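Local atomic coordinates of zinc transport protein ZntB (Vibrio parahaemolyticus RIMD 2210633, PDB entry 3CK6), a protein that probably imports zinc ions across the bacterial inner membrane as a zinc–proton symporter, working as a homopentamer of the CorA metal ion transporter family. Residues E[51-65]-E[94-106]. The protein carries 1 engineered substitution. Sequence-based numbering, arbitrary orientation.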
loop_
_atom_site.group_PDB
_atom_site.type_symbol
_atom_site.label_atom_id
_atom_site.label_comp_id
_atom_site.label_asym_id
_atom_site.label_seq_id
_atom_site.Cartn_x
_atom_site.Cartn_y
_atom_site.Cartn_z
ATOM N N HIS E 51 34.485 -23.672 -4.878
ATOM C CA HIS E 51 33.242 -24.171 -5.500
ATOM C C HIS E 51 31.997 -23.330 -5.244
ATOM O O HIS E 51 30.876 -23.842 -5.315
ATOM C CB HIS E 51 32.998 -25.654 -5.146
ATOM C CG HIS E 51 34.185 -26.521 -5.398
ATOM N ND1 HIS E 51 34.734 -26.673 -6.652
ATOM C CD2 HIS E 51 34.953 -27.251 -4.556
ATOM C CE1 HIS E 51 35.781 -27.476 -6.577
ATOM N NE2 HIS E 51 35.935 -27.841 -5.316
ATOM N N VAL E 52 32.187 -22.036 -4.979
ATOM C CA VAL E 52 31.053 -21.114 -4.986
ATOM C C VAL E 52 30.680 -20.935 -6.461
ATOM O O VAL E 52 31.561 -20.667 -7.277
ATOM C CB VAL E 52 31.388 -19.733 -4.356
ATOM C CG1 VAL E 52 30.142 -18.825 -4.348
ATOM C CG2 VAL E 52 31.951 -19.920 -2.935
ATOM N N PRO E 53 29.393 -21.110 -6.814
ATOM C CA PRO E 53 29.030 -20.964 -8.227
ATOM C C PRO E 53 29.335 -19.575 -8.786
ATOM O O PRO E 53 29.202 -18.564 -8.087
ATOM C CB PRO E 53 27.520 -21.263 -8.239
ATOM C CG PRO E 53 27.316 -22.128 -7.011
ATOM C CD PRO E 53 28.222 -21.477 -5.994
ATOM N N ARG E 54 29.752 -19.577 -10.049
ATOM C CA ARG E 54 30.145 -18.396 -10.809
ATOM C C ARG E 54 29.197 -17.203 -10.695
ATOM O O ARG E 54 29.652 -16.087 -10.466
ATOM C CB ARG E 54 30.317 -18.780 -12.281
ATOM C CG ARG E 54 30.501 -17.628 -13.250
ATOM C CD ARG E 54 31.966 -17.240 -13.361
ATOM N NE ARG E 54 32.400 -17.134 -14.755
ATOM C CZ ARG E 54 33.047 -18.095 -15.416
ATOM N NH1 ARG E 54 33.400 -17.904 -16.683
ATOM N NH2 ARG E 54 33.346 -19.247 -14.813
ATOM N N ALA E 55 27.899 -17.444 -10.872
ATOM C CA ALA E 55 26.904 -16.368 -10.868
ATOM C C ALA E 55 26.698 -15.753 -9.478
ATOM O O ALA E 55 26.413 -14.548 -9.354
ATOM C CB ALA E 55 25.588 -16.855 -11.444
ATOM N N THR E 56 26.863 -16.582 -8.454
ATOM C CA THR E 56 26.831 -16.161 -7.047
ATOM C C THR E 56 28.039 -15.292 -6.753
ATOM O O THR E 56 27.903 -14.225 -6.144
ATOM C CB THR E 56 26.789 -17.365 -6.097
ATOM O OG1 THR E 56 25.654 -18.181 -6.416
ATOM C CG2 THR E 56 26.715 -16.937 -4.643
ATOM N N VAL E 57 29.209 -15.720 -7.226
ATOM C CA VAL E 57 30.404 -14.884 -7.153
ATOM C C VAL E 57 30.182 -13.540 -7.896
ATOM O O VAL E 57 30.465 -12.472 -7.339
ATOM C CB VAL E 57 31.668 -15.623 -7.686
ATOM C CG1 VAL E 57 32.864 -14.695 -7.682
ATOM C CG2 VAL E 57 31.971 -16.860 -6.822
ATOM N N ASP E 58 29.674 -13.602 -9.134
ATOM C CA ASP E 58 29.349 -12.386 -9.921
ATOM C C ASP E 58 28.456 -11.451 -9.110
ATOM O O ASP E 58 28.691 -10.234 -9.063
ATOM C CB ASP E 58 28.594 -12.734 -11.211
ATOM C CG ASP E 58 29.453 -13.445 -12.259
ATOM O OD1 ASP E 58 30.699 -13.547 -12.123
ATOM O OD2 ASP E 58 28.851 -13.905 -13.258
ATOM N N HIS E 59 27.415 -12.003 -8.478
ATOM C CA HIS E 59 26.513 -11.142 -7.713
ATOM C C HIS E 59 27.209 -10.560 -6.495
ATOM O O HIS E 59 27.068 -9.357 -6.206
ATOM C CB HIS E 59 25.198 -11.828 -7.324
ATOM C CG HIS E 59 24.063 -10.863 -7.100
ATOM N ND1 HIS E 59 23.432 -10.721 -5.880
ATOM C CD2 HIS E 59 23.453 -9.995 -7.939
ATOM C CE1 HIS E 59 22.476 -9.811 -5.982
ATOM N NE2 HIS E 59 22.465 -9.362 -7.223
ATOM N N LEU E 60 27.989 -11.403 -5.811
ATOM C CA LEU E 60 28.733 -10.997 -4.606
ATOM C C LEU E 60 29.731 -9.866 -4.863
ATOM O O LEU E 60 29.898 -8.981 -4.029
ATOM C CB LEU E 60 29.477 -12.188 -3.997
ATOM C CG LEU E 60 30.035 -12.004 -2.576
ATOM C CD1 LEU E 60 28.929 -12.087 -1.524
ATOM C CD2 LEU E 60 31.143 -13.010 -2.277
ATOM N N LEU E 61 30.407 -9.932 -6.004
ATOM C CA LEU E 61 31.482 -9.017 -6.322
ATOM C C LEU E 61 31.046 -7.898 -7.284
ATOM O O LEU E 61 31.890 -7.159 -7.785
ATOM C CB LEU E 61 32.677 -9.789 -6.920
ATOM C CG LEU E 61 33.290 -10.950 -6.111
ATOM C CD1 LEU E 61 34.461 -11.533 -6.869
ATOM C CD2 LEU E 61 33.709 -10.517 -4.707
ATOM N N ALA E 62 29.747 -7.790 -7.564
ATOM C CA ALA E 62 29.247 -6.857 -8.583
ATOM C C ALA E 62 29.564 -5.412 -8.199
ATOM O O ALA E 62 29.710 -5.103 -7.018
ATOM C CB ALA E 62 27.735 -7.038 -8.762
ATOM N N ASP E 63 29.666 -4.525 -9.184
ATOM C CA ASP E 63 29.822 -3.100 -8.893
ATOM C C ASP E 63 28.650 -2.570 -8.056
ATOM O O ASP E 63 28.861 -1.963 -6.993
ATOM C CB ASP E 63 29.968 -2.290 -10.187
ATOM C CG ASP E 63 30.331 -0.829 -9.928
ATOM O OD1 ASP E 63 30.810 -0.517 -8.805
ATOM O OD2 ASP E 63 30.142 0.019 -10.846
ATOM N N GLU E 64 27.425 -2.811 -8.522
ATOM C CA GLU E 64 26.229 -2.264 -7.879
ATOM C C GLU E 64 25.586 -3.324 -6.997
ATOM O O GLU E 64 25.761 -4.526 -7.237
ATOM C CB GLU E 64 25.211 -1.801 -8.924
ATOM C CG GLU E 64 25.764 -0.911 -10.084
ATOM C CD GLU E 64 25.642 0.594 -9.837
ATOM O OE1 GLU E 64 25.650 1.366 -10.837
ATOM O OE2 GLU E 64 25.538 1.017 -8.660
ATOM N N SER E 65 24.846 -2.878 -5.980
ATOM C CA SER E 65 24.152 -3.797 -5.076
ATOM C C SER E 65 23.051 -3.057 -4.317
ATOM O O SER E 65 23.052 -1.813 -4.246
ATOM C CB SER E 65 25.140 -4.417 -4.078
ATOM O OG SER E 65 25.735 -3.376 -3.300
ATOM N N ASP E 94 27.132 8.152 2.084
ATOM C CA ASP E 94 27.543 7.281 0.962
ATOM C C ASP E 94 27.902 5.893 1.497
ATOM O O ASP E 94 29.068 5.469 1.553
ATOM C CB ASP E 94 28.678 7.908 0.177
ATOM C CG ASP E 94 28.327 9.303 -0.319
ATOM O OD1 ASP E 94 27.121 9.571 -0.587
ATOM O OD2 ASP E 94 29.260 10.128 -0.417
HETATM N N MSE E 95 26.855 5.189 1.892
HETATM C CA MSE E 95 26.976 4.006 2.722
HETATM C C MSE E 95 27.726 2.878 2.041
HETATM O O MSE E 95 27.602 2.682 0.828
HETATM C CB MSE E 95 25.586 3.522 3.138
HETATM C CG MSE E 95 24.756 4.610 3.787
HETATM SE SE MSE E 95 23.105 3.849 4.466
HETATM C CE MSE E 95 23.779 2.750 5.890
ATOM N N LEU E 96 28.509 2.162 2.840
ATOM C CA LEU E 96 29.296 1.009 2.400
ATOM C C LEU E 96 28.466 -0.257 2.301
ATOM O O LEU E 96 27.603 -0.513 3.149
ATOM C CB LEU E 96 30.468 0.762 3.356
ATOM C CG LEU E 96 30.236 0.764 4.881
ATOM C CD1 LEU E 96 29.661 -0.543 5.440
ATOM C CD2 LEU E 96 31.531 1.150 5.618
ATOM N N SER E 97 28.766 -1.071 1.294
ATOM C CA SER E 97 28.122 -2.374 1.151
ATOM C C SER E 97 29.000 -3.490 1.740
ATOM O O SER E 97 30.183 -3.616 1.389
ATOM C CB SER E 97 27.822 -2.656 -0.315
ATOM O OG SER E 97 27.172 -3.908 -0.410
ATOM N N ILE E 98 28.402 -4.274 2.638
ATOM C CA ILE E 98 29.036 -5.449 3.229
ATOM C C ILE E 98 28.285 -6.668 2.659
ATOM O O ILE E 98 27.062 -6.787 2.807
ATOM C CB ILE E 98 28.934 -5.445 4.772
ATOM C CG1 ILE E 98 29.668 -4.258 5.417
ATOM C CG2 ILE E 98 29.400 -6.835 5.367
ATOM C CD1 ILE E 98 31.131 -4.129 5.032
ATOM N N ARG E 99 29.004 -7.532 1.958
ATOM C CA ARG E 99 28.351 -8.634 1.288
ATOM C C ARG E 99 28.834 -9.948 1.883
ATOM O O ARG E 99 30.023 -10.258 1.913
ATOM C CB ARG E 99 28.540 -8.556 -0.199
ATOM C CG ARG E 99 28.262 -7.120 -0.700
ATOM C CD ARG E 99 28.259 -7.100 -2.126
ATOM N NE ARG E 99 28.251 -5.731 -2.620
ATOM C CZ ARG E 99 28.639 -5.400 -3.840
ATOM N NH1 ARG E 99 29.116 -6.334 -4.660
ATOM N NH2 ARG E 99 28.608 -4.121 -4.215
ATOM N N ILE E 100 27.870 -10.698 2.369
ATOM C CA ILE E 100 28.156 -11.829 3.205
ATOM C C ILE E 100 27.584 -13.093 2.575
ATOM O O ILE E 100 26.406 -13.133 2.196
ATOM C CB ILE E 100 27.510 -11.644 4.618
ATOM C CG1 ILE E 100 28.061 -10.404 5.325
ATOM C CG2 ILE E 100 27.622 -12.957 5.460
ATOM C CD1 ILE E 100 27.385 -10.169 6.647
ATOM N N LEU E 101 28.420 -14.124 2.509
ATOM C CA LEU E 101 28.022 -15.444 2.054
ATOM C C LEU E 101 28.057 -16.380 3.238
ATOM O O LEU E 101 29.049 -16.420 3.958
ATOM C CB LEU E 101 29.039 -15.926 0.998
ATOM C CG LEU E 101 28.710 -16.934 -0.101
ATOM C CD1 LEU E 101 27.604 -16.430 -1.017
ATOM C CD2 LEU E 101 29.973 -17.230 -0.932
ATOM N N TYR E 102 26.980 -17.134 3.467
ATOM C CA TYR E 102 27.053 -18.304 4.365
ATOM C C TYR E 102 27.064 -19.525 3.449
ATOM O O TYR E 102 26.117 -19.763 2.718
ATOM C CB TYR E 102 25.880 -18.334 5.346
ATOM C CG TYR E 102 25.841 -19.518 6.328
ATOM C CD1 TYR E 102 26.908 -19.773 7.199
ATOM C CD2 TYR E 102 24.722 -20.328 6.421
ATOM C CE1 TYR E 102 26.879 -20.847 8.103
ATOM C CE2 TYR E 102 24.664 -21.414 7.359
ATOM C CZ TYR E 102 25.753 -21.649 8.190
ATOM O OH TYR E 102 25.745 -22.682 9.099
ATOM N N PHE E 103 28.183 -20.244 3.454
ATOM C CA PHE E 103 28.500 -21.204 2.416
ATOM C C PHE E 103 29.247 -22.376 3.043
ATOM O O PHE E 103 30.244 -22.193 3.740
ATOM C CB PHE E 103 29.298 -20.554 1.274
ATOM C CG PHE E 103 29.594 -21.487 0.109
ATOM C CD1 PHE E 103 28.635 -21.722 -0.889
ATOM C CD2 PHE E 103 30.821 -22.145 0.020
ATOM C CE1 PHE E 103 28.896 -22.584 -1.957
ATOM C CE2 PHE E 103 31.098 -23.000 -1.052
ATOM C CZ PHE E 103 30.130 -23.220 -2.045
ATOM N N GLN E 104 28.719 -23.577 2.820
ATOM C CA GLN E 104 29.214 -24.814 3.460
ATOM C C GLN E 104 29.556 -24.611 4.939
ATOM O O GLN E 104 30.560 -25.135 5.419
ATOM C CB GLN E 104 30.435 -25.383 2.725
ATOM C CG GLN E 104 30.203 -25.799 1.279
ATOM C CD GLN E 104 31.506 -26.066 0.502
ATOM O OE1 GLN E 104 31.463 -26.539 -0.625
ATOM N NE2 GLN E 104 32.660 -25.763 1.107
ATOM N N GLY E 105 28.734 -23.836 5.654
ATOM C CA GLY E 105 28.875 -23.697 7.105
ATOM C C GLY E 105 29.911 -22.653 7.537
ATOM O O GLY E 105 30.195 -22.518 8.724
ATOM N N ALA E 106 30.494 -21.956 6.571
ATOM C CA ALA E 106 31.426 -20.854 6.843
ATOM C C ALA E 106 30.774 -19.522 6.533
ATOM O O ALA E 106 29.929 -19.426 5.640
ATOM C CB ALA E 106 32.680 -20.999 6.001
#
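R99 reaches from strand 96-103 to the C-terminal end of helix 54-60 and shows how one arginine can tie off a helix end. Its NH1 donates to two main-chain carbonyls, at 2.8 Å to O of L60 and 2.7 Å to O of A62. The A62 bond lies on a lone pair, in the carbonyl plane, whereas L60 O is met from above its plane. NH2 adds a weak bond to A62 O. The guanidinium is aimed by its own strand: R99 NE donates to S97 OG at 3.1 Å, nearly straight (165°). CG, anti to the carbonyl carbon (chi1 -46°), starts a chain extended to NE. CB of S65 lies over one guanidinium face, displaced from its middle, and S65 OG sits 3.1 Å from R99 NH2.

Apolar contacts make up most of what remains along the helix, which runs roughly antiparallel to the strand (157°). L60 and R99 run alongside in opposite directions, CD1 of the leucine resting on the arginine CB. T56 CG2 meets L101 CD1; ahead of the helix N-cap P53, V52 CG1 touches L101 CD2 tip to tip, while V52 CG2 makes a CH-pi contact over the centre of the F103 ring, 3.8 Å from its centroid.

Helix 54-60 thus lies on one face of the mixed sheet of the cytoplasmic domain, while F214 of a neighbouring subunit stacks on H59. L60 and A62 carbonyls at the guanidinium edge, with S97 OG on NE, provide much of the hydrogen bonding of a buried arginine, whose positive charge probably interacts favourably with the helix dipole.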